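Local coordinates for putative flagellar protein FliS (Parabacteroides merdae ATCC 43184, PDB 4YOK) that is of unknown function, pairing a prealbumin-like (transthyretin-clan) N-terminal domain with a second beta domain of the E-set clan, at residues A59-R71 with E82-L96. Residues are numbered along the deposited sequence; the frame is centred on the assembly and turned at random.
Sequences ALLFDGEYRLTTR and ESVTVNLKGHTEVNL. With MG (magnesium ion), chain B.
Leu88 packs against Leu61 and pairs with Gly64 where strand 64-70 runs antiparallel to strand 83-88. Leu88 and Leu68 give up the most surface to the opposite segment. Leu88 forms a hydrogen-bonded pair with Gly64, Leu88 N donating to Gly64 O at 2.8 Å. Its CG stands anti to the backbone N (chi1 -177°), and CD2 reaches Leu61 CB at 3.7 Å. The two leucine side chains cross at about a right angle. The same methyl meets Tyr66 CE2 obliquely. Tyr66 OH donates to Phe62 O, which lies in the ring plane at its edge, and this bond helps hold the ring in place. Leu68 N donates to Val84 O at 2.8 Å. The Leu68 side chain lies beside Val84, and its CD2 slides past Val94 CG1 at 3.9 Å, joining strand 92-96 to the same apolar layer. Asp63 CA and CB pack on Leu88 O, OD2 lies 3.7 Å from Lys89 CD, and OD1 is hydrogen-bonded to Ser10 OG, outside the two segments. Replacing Asp63 by an alanine removes the carboxylate, which would probably leave Ser10 OG without its mate and open a gap beside Lys89. On the other face of the sheet, Asn87 ND2 donates to Glu65 OE2 (2.8 Å), on the anti side of the carboxylate and tilted out of its plane. Glu82 O takes two donors, Thr69 OG1 and Thr70 N, while Glu82 OE1 binds the magnesium ion at 2.0 Å. Strand 83-88 is outermost in a four-stranded sheet of the prealbumin-like domain, and strand 33-37 flanks strand 64-70 across from it. Strands 56-62 and 92-97 both pair with strand 9-18 in the second sheet, whose Leu12 touches Val86.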
ATOM      1  N   ALA A  59      -1.627 -17.037   1.877  1.00 24.71           N
ATOM      2  CA  ALA A  59      -2.459 -17.746   2.834  1.00 25.41           C
ATOM      3  C   ALA A  59      -2.378 -19.233   2.602  1.00 28.26           C
ATOM      4  O   ALA A  59      -2.380 -19.663   1.444  1.00 25.73           O
ATOM      5  CB  ALA A  59      -3.913 -17.288   2.704  1.00 25.90           C
ATOM      6  N   LEU A  60      -2.254 -20.007   3.692  1.00 26.40           N
ATOM      7  CA  LEU A  60      -2.317 -21.465   3.632  1.00 28.21           C
ATOM      8  C   LEU A  60      -3.780 -21.803   3.847  1.00 32.25           C
ATOM      9  O   LEU A  60      -4.331 -21.501   4.910  1.00 33.29           O
ATOM     10  CB  LEU A  60      -1.384 -22.136   4.671  1.00 29.90           C
ATOM     11  CG  LEU A  60      -1.443 -23.662   4.753  1.00 37.24           C
ATOM     12  CD1 LEU A  60      -0.976 -24.325   3.457  1.00 38.54           C
ATOM     13  CD2 LEU A  60      -0.653 -24.178   5.940  1.00 42.15           C
ATOM     14  N   LEU A  61      -4.446 -22.308   2.812  1.00 27.60           N
ATOM     15  CA  LEU A  61      -5.878 -22.591   2.871  1.00 26.46           C
ATOM     16  C   LEU A  61      -6.220 -23.996   2.394  1.00 30.88           C
ATOM     17  O   LEU A  61      -5.436 -24.626   1.679  1.00 28.81           O
ATOM     18  CB  LEU A  61      -6.658 -21.602   1.978  1.00 25.73           C
ATOM     19  CG  LEU A  61      -6.407 -20.113   2.121  1.00 30.53           C
ATOM     20  CD1 LEU A  61      -6.719 -19.412   0.816  1.00 30.03           C
ATOM     21  CD2 LEU A  61      -7.212 -19.533   3.282  1.00 35.63           C
ATOM     22  N   PHE A  62      -7.431 -24.458   2.750  1.00 27.38           N
ATOM     23  CA  PHE A  62      -7.955 -25.721   2.262  1.00 27.98           C
ATOM     24  C   PHE A  62      -8.264 -25.559   0.804  1.00 30.63           C
ATOM     25  O   PHE A  62      -8.780 -24.510   0.413  1.00 28.31           O
ATOM     26  CB  PHE A  62      -9.221 -26.141   3.031  1.00 31.34           C
ATOM     27  CG  PHE A  62      -8.975 -26.498   4.472  1.00 34.88           C
ATOM     28  CD1 PHE A  62      -8.287 -27.657   4.809  1.00 39.15           C
ATOM     29  CD2 PHE A  62      -9.454 -25.691   5.497  1.00 38.38           C
ATOM     30  CE1 PHE A  62      -8.047 -27.981   6.145  1.00 41.48           C
ATOM     31  CE2 PHE A  62      -9.228 -26.025   6.834  1.00 42.37           C
ATOM     32  CZ  PHE A  62      -8.532 -27.172   7.148  1.00 40.96           C
ATOM     33  N   ASP A  63      -7.930 -26.571  -0.012  1.00 28.89           N
ATOM     34  CA  ASP A  63      -8.198 -26.552  -1.445  1.00 29.00           C
ATOM     35  C   ASP A  63      -9.693 -26.374  -1.688  1.00 34.21           C
ATOM     36  O   ASP A  63     -10.516 -26.895  -0.927  1.00 34.51           O
ATOM     37  CB  ASP A  63      -7.690 -27.856  -2.119  1.00 31.14           C
ATOM     38  CG  ASP A  63      -6.169 -27.977  -2.260  1.00 37.21           C
ATOM     39  OD1 ASP A  63      -5.437 -27.225  -1.557  1.00 31.89           O
ATOM     40  OD2 ASP A  63      -5.708 -28.861  -3.036  1.00 39.02           O
ATOM     41  N   GLY A  64     -10.020 -25.587  -2.697  1.00 31.21           N
ATOM     42  CA  GLY A  64     -11.400 -25.310  -3.063  1.00 31.14           C
ATOM     43  C   GLY A  64     -11.533 -24.029  -3.853  1.00 32.83           C
ATOM     44  O   GLY A  64     -10.532 -23.404  -4.217  1.00 29.41           O
ATOM     45  N   GLU A  65     -12.788 -23.640  -4.115  1.00 31.66           N
ATOM     46  CA  GLU A  65     -13.129 -22.446  -4.877  1.00 30.81           C
ATOM     47  C   GLU A  65     -13.406 -21.291  -3.928  1.00 31.76           C
ATOM     48  O   GLU A  65     -14.146 -21.445  -2.956  1.00 30.71           O
ATOM     49  CB  GLU A  65     -14.342 -22.722  -5.781  1.00 33.08           C
ATOM     50  CG  GLU A  65     -14.568 -21.638  -6.819  1.00 49.86           C
ATOM     51  CD  GLU A  65     -15.402 -22.079  -8.003  1.00 77.18           C
ATOM     52  OE1 GLU A  65     -16.648 -22.103  -7.876  1.00 82.19           O
ATOM     53  OE2 GLU A  65     -14.810 -22.397  -9.059  1.00 72.39           O
ATOM     54  N   TYR A  66     -12.783 -20.145  -4.205  1.00 29.04           N
ATOM     55  CA  TYR A  66     -12.906 -18.941  -3.383  1.00 28.41           C
ATOM     56  C   TYR A  66     -13.186 -17.715  -4.201  1.00 32.86           C
ATOM     57  O   TYR A  66     -12.838 -17.656  -5.389  1.00 33.50           O
ATOM     58  CB  TYR A  66     -11.594 -18.675  -2.618  1.00 28.62           C
ATOM     59  CG  TYR A  66     -11.248 -19.700  -1.570  1.00 30.10           C
ATOM     60  CD1 TYR A  66     -11.705 -19.569  -0.262  1.00 31.60           C
ATOM     61  CD2 TYR A  66     -10.426 -20.784  -1.871  1.00 30.36           C
ATOM     62  CE1 TYR A  66     -11.372 -20.503   0.717  1.00 31.01           C
ATOM     63  CE2 TYR A  66     -10.099 -21.733  -0.905  1.00 30.65           C
ATOM     64  CZ  TYR A  66     -10.579 -21.593   0.386  1.00 34.64           C
ATOM     65  OH  TYR A  66     -10.252 -22.521   1.346  1.00 31.16           O
ATOM     66  N   ARG A  67     -13.769 -16.711  -3.535  1.00 27.24           N
ATOM     67  CA  ARG A  67     -14.011 -15.401  -4.131  0.50 25.92           C
ATOM     68  C   ARG A  67     -13.210 -14.380  -3.330  1.00 28.33           C
ATOM     69  O   ARG A  67     -13.485 -14.140  -2.150  1.00 28.34           O
ATOM     70  CB  ARG A  67     -15.508 -15.041  -4.210  0.50 26.64           C
ATOM     71  CG  ARG A  67     -15.765 -13.765  -5.027  0.50 32.57           C
ATOM     72  CD  ARG A  67     -17.243 -13.504  -5.263  0.50 44.91           C
ATOM     73  NE  ARG A  67     -17.849 -12.765  -4.153  0.50 55.51           N
ATOM     74  CZ  ARG A  67     -18.561 -13.315  -3.173  0.50 67.97           C
ATOM     75  NH1 ARG A  67     -18.779 -14.626  -3.155  0.50 56.62           N
ATOM     76  NH2 ARG A  67     -19.069 -12.558  -2.210  0.50 52.05           N
ATOM     77  N   LEU A  68     -12.152 -13.828  -3.968  1.00 24.90           N
ATOM     78  CA  LEU A  68     -11.256 -12.854  -3.353  1.00 22.63           C
ATOM     79  C   LEU A  68     -11.771 -11.437  -3.623  1.00 24.79           C
ATOM     80  O   LEU A  68     -11.932 -11.059  -4.796  1.00 23.23           O
ATOM     81  CB  LEU A  68      -9.842 -13.047  -3.898  1.00 21.96           C
ATOM     82  CG  LEU A  68      -8.779 -12.067  -3.396  1.00 24.23           C
ATOM     83  CD1 LEU A  68      -8.508 -12.244  -1.886  1.00 23.55           C
ATOM     84  CD2 LEU A  68      -7.512 -12.257  -4.193  1.00 25.76           C
ATOM     85  N   THR A  69     -12.048 -10.656  -2.543  1.00 21.08           N
ATOM     86  CA  THR A  69     -12.579  -9.303  -2.736  0.60 20.90           C
ATOM     87  C   THR A  69     -11.934  -8.283  -1.802  1.00 23.95           C
ATOM     88  O   THR A  69     -11.288  -8.646  -0.815  1.00 21.93           O
ATOM     89  CB  THR A  69     -14.126  -9.304  -2.581  0.60 30.94           C
ATOM     90  OG1 THR A  69     -14.658  -8.048  -2.994  0.60 28.74           O
ATOM     91  CG2 THR A  69     -14.582  -9.597  -1.169  0.60 31.91           C
ATOM     92  N   THR A  70     -12.142  -6.977  -2.120  1.00 20.29           N
ATOM     93  CA  THR A  70     -11.657  -5.902  -1.260  1.00 17.70           C
ATOM     94  C   THR A  70     -12.627  -5.824  -0.073  1.00 23.83           C
ATOM     95  O   THR A  70     -13.747  -6.341  -0.146  1.00 24.07           O
ATOM     96  CB  THR A  70     -11.588  -4.582  -2.019  1.00 19.29           C
ATOM     97  OG1 THR A  70     -12.866  -4.290  -2.595  1.00 22.55           O
ATOM     98  CG2 THR A  70     -10.465  -4.547  -3.041  1.00 19.10           C
ATOM     99  N   ARG A  71     -12.203  -5.191   1.004  1.00 20.58           N
ATOM    100  CA  ARG A  71     -13.038  -4.952   2.178  1.00 21.81           C
ATOM    101  C   ARG A  71     -13.692  -3.584   1.980  1.00 25.79           C
ATOM    102  O   ARG A  71     -13.020  -2.632   1.557  1.00 23.82           O
ATOM    103  CB  ARG A  71     -12.159  -5.020   3.441  1.00 23.01           C
ATOM    104  CG  ARG A  71     -12.928  -4.898   4.753  1.00 34.09           C
ATOM    105  CD  ARG A  71     -11.976  -5.037   5.928  1.00 51.03           C
ATOM    106  NE  ARG A  71     -12.509  -4.437   7.156  1.00 67.58           N
ATOM    107  CZ  ARG A  71     -13.203  -5.092   8.084  1.00 83.08           C
ATOM    108  NH1 ARG A  71     -13.473  -6.384   7.934  1.00 67.13           N
ATOM    109  NH2 ARG A  71     -13.636  -4.459   9.166  1.00 73.18           N
ATOM    110  N   GLU A  82     -14.458  -4.738  -5.793  1.00 22.82           N
ATOM    111  CA  GLU A  82     -13.720  -5.483  -6.819  1.00 22.14           C
ATOM    112  C   GLU A  82     -13.485  -6.912  -6.341  1.00 25.92           C
ATOM    113  O   GLU A  82     -13.201  -7.122  -5.155  1.00 24.84           O
ATOM    114  CB  GLU A  82     -12.383  -4.773  -7.141  1.00 22.21           C
ATOM    115  CG  GLU A  82     -12.551  -3.517  -7.995  1.00 29.23           C
ATOM    116  CD  GLU A  82     -13.268  -3.668  -9.332  1.00 41.56           C
ATOM    117  OE1 GLU A  82     -13.350  -4.802  -9.856  1.00 33.81           O
ATOM    118  OE2 GLU A  82     -13.799  -2.654  -9.837  1.00 37.71           O
ATOM    119  N   SER A  83     -13.648  -7.895  -7.238  1.00 23.36           N
ATOM    120  CA  SER A  83     -13.507  -9.305  -6.871  1.00 22.74           C
ATOM    121  C   SER A  83     -12.916 -10.169  -8.004  1.00 26.21           C
ATOM    122  O   SER A  83     -12.972  -9.790  -9.165  1.00 25.80           O
ATOM    123  CB  SER A  83     -14.856  -9.880  -6.445  1.00 26.34           C
ATOM    124  OG  SER A  83     -15.767  -9.895  -7.530  1.00 38.99           O
ATOM    125  N   VAL A  84     -12.352 -11.329  -7.640  1.00 23.57           N
ATOM    126  CA  VAL A  84     -11.791 -12.309  -8.587  1.00 22.80           C
ATOM    127  C   VAL A  84     -12.037 -13.724  -8.015  1.00 26.90           C
ATOM    128  O   VAL A  84     -11.940 -13.932  -6.795  1.00 25.12           O
ATOM    129  CB  VAL A  84     -10.287 -12.022  -8.944  1.00 25.96           C
ATOM    130  CG1 VAL A  84      -9.357 -12.176  -7.744  1.00 25.09           C
ATOM    131  CG2 VAL A  84      -9.812 -12.882 -10.126  1.00 26.43           C
ATOM    132  N   THR A  85     -12.405 -14.675  -8.896  1.00 25.80           N
ATOM    133  CA  THR A  85     -12.633 -16.072  -8.528  1.00 27.64           C
ATOM    134  C   THR A  85     -11.297 -16.815  -8.559  1.00 34.87           C
ATOM    135  O   THR A  85     -10.528 -16.700  -9.517  1.00 35.21           O
ATOM    136  CB  THR A  85     -13.711 -16.717  -9.407  1.00 39.28           C
ATOM    137  OG1 THR A  85     -14.913 -15.977  -9.205  1.00 41.29           O
ATOM    138  CG2 THR A  85     -13.972 -18.180  -9.036  1.00 37.79           C
ATOM    139  N   VAL A  86     -11.023 -17.530  -7.473  1.00 32.88           N
ATOM    140  CA  VAL A  86      -9.814 -18.309  -7.206  1.00 33.70           C
ATOM    141  C   VAL A  86     -10.172 -19.801  -7.152  1.00 36.98           C
ATOM    142  O   VAL A  86     -11.001 -20.196  -6.334  1.00 36.50           O
ATOM    143  CB  VAL A  86      -9.163 -17.855  -5.844  1.00 37.81           C
ATOM    144  CG1 VAL A  86      -7.970 -18.733  -5.468  1.00 37.95           C
ATOM    145  CG2 VAL A  86      -8.754 -16.389  -5.857  1.00 37.12           C
ATOM    146  N   ASN A  87      -9.517 -20.626  -7.971  1.00 33.45           N
ATOM    147  CA  ASN A  87      -9.690 -22.074  -7.893  1.00 33.76           C
ATOM    148  C   ASN A  87      -8.394 -22.614  -7.313  1.00 35.57           C
ATOM    149  O   ASN A  87      -7.393 -22.703  -8.023  1.00 34.23           O
ATOM    150  CB  ASN A  87     -10.066 -22.689  -9.249  1.00 38.23           C
ATOM    151  CG  ASN A  87     -11.562 -22.713  -9.473  1.00 75.06           C
ATOM    152  OD1 ASN A  87     -12.100 -21.994 -10.325  1.00 75.52           O
ATOM    153  ND2 ASN A  87     -12.273 -23.523  -8.695  1.00 67.58           N
ATOM    154  N   LEU A  88      -8.375 -22.823  -5.975  1.00 29.74           N
ATOM    155  CA  LEU A  88      -7.184 -23.251  -5.262  1.00 28.65           C
ATOM    156  C   LEU A  88      -7.042 -24.766  -5.296  1.00 36.07           C
ATOM    157  O   LEU A  88      -7.826 -25.479  -4.676  1.00 36.19           O
ATOM    158  CB  LEU A  88      -7.184 -22.746  -3.806  1.00 27.58           C
ATOM    159  CG  LEU A  88      -5.950 -23.068  -2.953  1.00 30.49           C
ATOM    160  CD1 LEU A  88      -4.698 -22.358  -3.471  1.00 28.97           C
ATOM    161  CD2 LEU A  88      -6.186 -22.667  -1.506  1.00 31.81           C
ATOM    162  N   LYS A  89      -6.014 -25.232  -6.009  1.00 34.71           N
ATOM    163  CA  LYS A  89      -5.633 -26.640  -6.157  1.00 35.59           C
ATOM    164  C   LYS A  89      -4.131 -26.618  -6.388  1.00 39.07           C
ATOM    165  O   LYS A  89      -3.675 -26.150  -7.439  1.00 38.61           O
ATOM    166  CB  LYS A  89      -6.433 -27.320  -7.296  1.00 39.48           C
ATOM    167  CG  LYS A  89      -5.931 -28.713  -7.723  1.00 56.40           C
ATOM    168  CD  LYS A  89      -6.067 -29.795  -6.637  1.00 69.33           C
ATOM    169  CE  LYS A  89      -5.351 -31.076  -7.007  1.00 85.60           C
ATOM    170  NZ  LYS A  89      -3.869 -30.946  -6.926  1.00 94.69           N
ATOM    171  N   GLY A  90      -3.370 -26.993  -5.356  1.00 33.90           N
ATOM    172  CA  GLY A  90      -1.914 -26.906  -5.399  1.00 33.06           C
ATOM    173  C   GLY A  90      -1.512 -25.452  -5.271  1.00 34.35           C
ATOM    174  O   GLY A  90      -2.387 -24.590  -5.125  1.00 34.16           O
ATOM    175  N   HIS A  91      -0.207 -25.152  -5.300  1.00 30.10           N
ATOM    176  CA  HIS A  91       0.274 -23.769  -5.208  1.00 30.22           C
ATOM    177  C   HIS A  91      -0.413 -22.930  -6.306  1.00 31.33           C
ATOM    178  O   HIS A  91      -0.349 -23.307  -7.481  1.00 30.71           O
ATOM    179  CB  HIS A  91       1.802 -23.743  -5.355  1.00 32.64           C
ATOM    180  CG  HIS A  91       2.416 -22.417  -5.042  1.00 37.02           C
ATOM    181  ND1 HIS A  91       2.927 -22.138  -3.791  1.00 40.04           N
ATOM    182  CD2 HIS A  91       2.567 -21.329  -5.828  1.00 39.23           C
ATOM    183  CE1 HIS A  91       3.383 -20.898  -3.859  1.00 38.87           C
ATOM    184  NE2 HIS A  91       3.180 -20.370  -5.063  1.00 38.72           N
ATOM    185  N   THR A  92      -1.109 -21.843  -5.920  1.00 24.55           N
ATOM    186  CA  THR A  92      -1.866 -21.007  -6.860  1.00 22.45           C
ATOM    187  C   THR A  92      -1.547 -19.530  -6.665  1.00 24.67           C
ATOM    188  O   THR A  92      -1.353 -19.065  -5.533  1.00 23.25           O
ATOM    189  CB  THR A  92      -3.379 -21.282  -6.679  1.00 27.88           C
ATOM    190  OG1 THR A  92      -3.624 -22.677  -6.869  1.00 29.02           O
ATOM    191  CG2 THR A  92      -4.274 -20.507  -7.643  1.00 27.41           C
ATOM    192  N   GLU A  93      -1.492 -18.780  -7.776  0.50 20.95           N
ATOM    193  CA  GLU A  93      -1.220 -17.341  -7.727  0.50 19.50           C
ATOM    194  C   GLU A  93      -2.305 -16.580  -8.473  0.50 21.64           C
ATOM    195  O   GLU A  93      -2.732 -17.003  -9.547  0.50 20.81           O
ATOM    196  CB  GLU A  93       0.166 -17.005  -8.307  0.50 20.81           C
ATOM    197  CG  GLU A  93       1.329 -17.637  -7.560  0.50 26.38           C
ATOM    198  CD  GLU A  93       2.686 -17.569  -8.229  0.50 36.41           C
ATOM    199  OE1 GLU A  93       2.818 -16.875  -9.263  0.50 37.87           O
ATOM    200  OE2 GLU A  93       3.626 -18.221  -7.718  0.50 23.56           O
ATOM    201  N   VAL A  94      -2.741 -15.455  -7.906  1.00 18.18           N
ATOM    202  CA  VAL A  94      -3.790 -14.633  -8.488  1.00 18.79           C
ATOM    203  C   VAL A  94      -3.452 -13.136  -8.309  1.00 22.12           C
ATOM    204  O   VAL A  94      -2.573 -12.780  -7.524  1.00 21.32           O
ATOM    205  CB  VAL A  94      -5.149 -15.019  -7.805  1.00 23.62           C
ATOM    206  CG1 VAL A  94      -5.196 -14.605  -6.319  1.00 22.51           C
ATOM    207  CG2 VAL A  94      -6.337 -14.451  -8.564  1.00 24.76           C
ATOM    208  N   ASN A  95      -4.116 -12.278  -9.084  1.00 18.05           N
ATOM    209  CA  ASN A  95      -4.020 -10.851  -8.851  1.00 17.59           C
ATOM    210  C   ASN A  95      -5.441 -10.304  -8.702  1.00 19.49           C
ATOM    211  O   ASN A  95      -6.399 -10.918  -9.178  1.00 18.83           O
ATOM    212  CB  ASN A  95      -3.207 -10.091  -9.906  1.00 18.98           C
ATOM    213  CG  ASN A  95      -3.924  -9.922 -11.220  1.00 22.42           C
ATOM    214  OD1 ASN A  95      -4.311 -10.895 -11.849  1.00 19.85           O
ATOM    215  ND2 ASN A  95      -4.115  -8.686 -11.652  1.00 18.17           N
ATOM    216  N   LEU A  96      -5.569  -9.168  -8.038  1.00 17.24           N
ATOM    217  CA  LEU A  96      -6.865  -8.522  -7.895  1.00 17.18           C
ATOM    218  C   LEU A  96      -6.740  -7.084  -8.370  1.00 19.89           C
ATOM    219  O   LEU A  96      -5.956  -6.339  -7.804  1.00 18.00           O
ATOM    220  CB  LEU A  96      -7.367  -8.606  -6.433  1.00 17.46           C
ATOM    221  CG  LEU A  96      -8.662  -7.842  -6.121  1.00 21.33           C
ATOM    222  CD1 LEU A  96      -9.868  -8.487  -6.825  1.00 21.52           C
ATOM    223  CD2 LEU A  96      -8.873  -7.713  -4.606  1.00 20.22           C
TER
HETATM  224 MG    MG B 301     -12.839  -6.186 -11.251  1.00 24.93          MG
HETATM  225  O   HOH W   1     -14.166  -7.341 -10.378  1.00 28.49           O
HETATM  226  O   HOH W   2     -14.143  -5.278 -12.546  1.00 24.54           O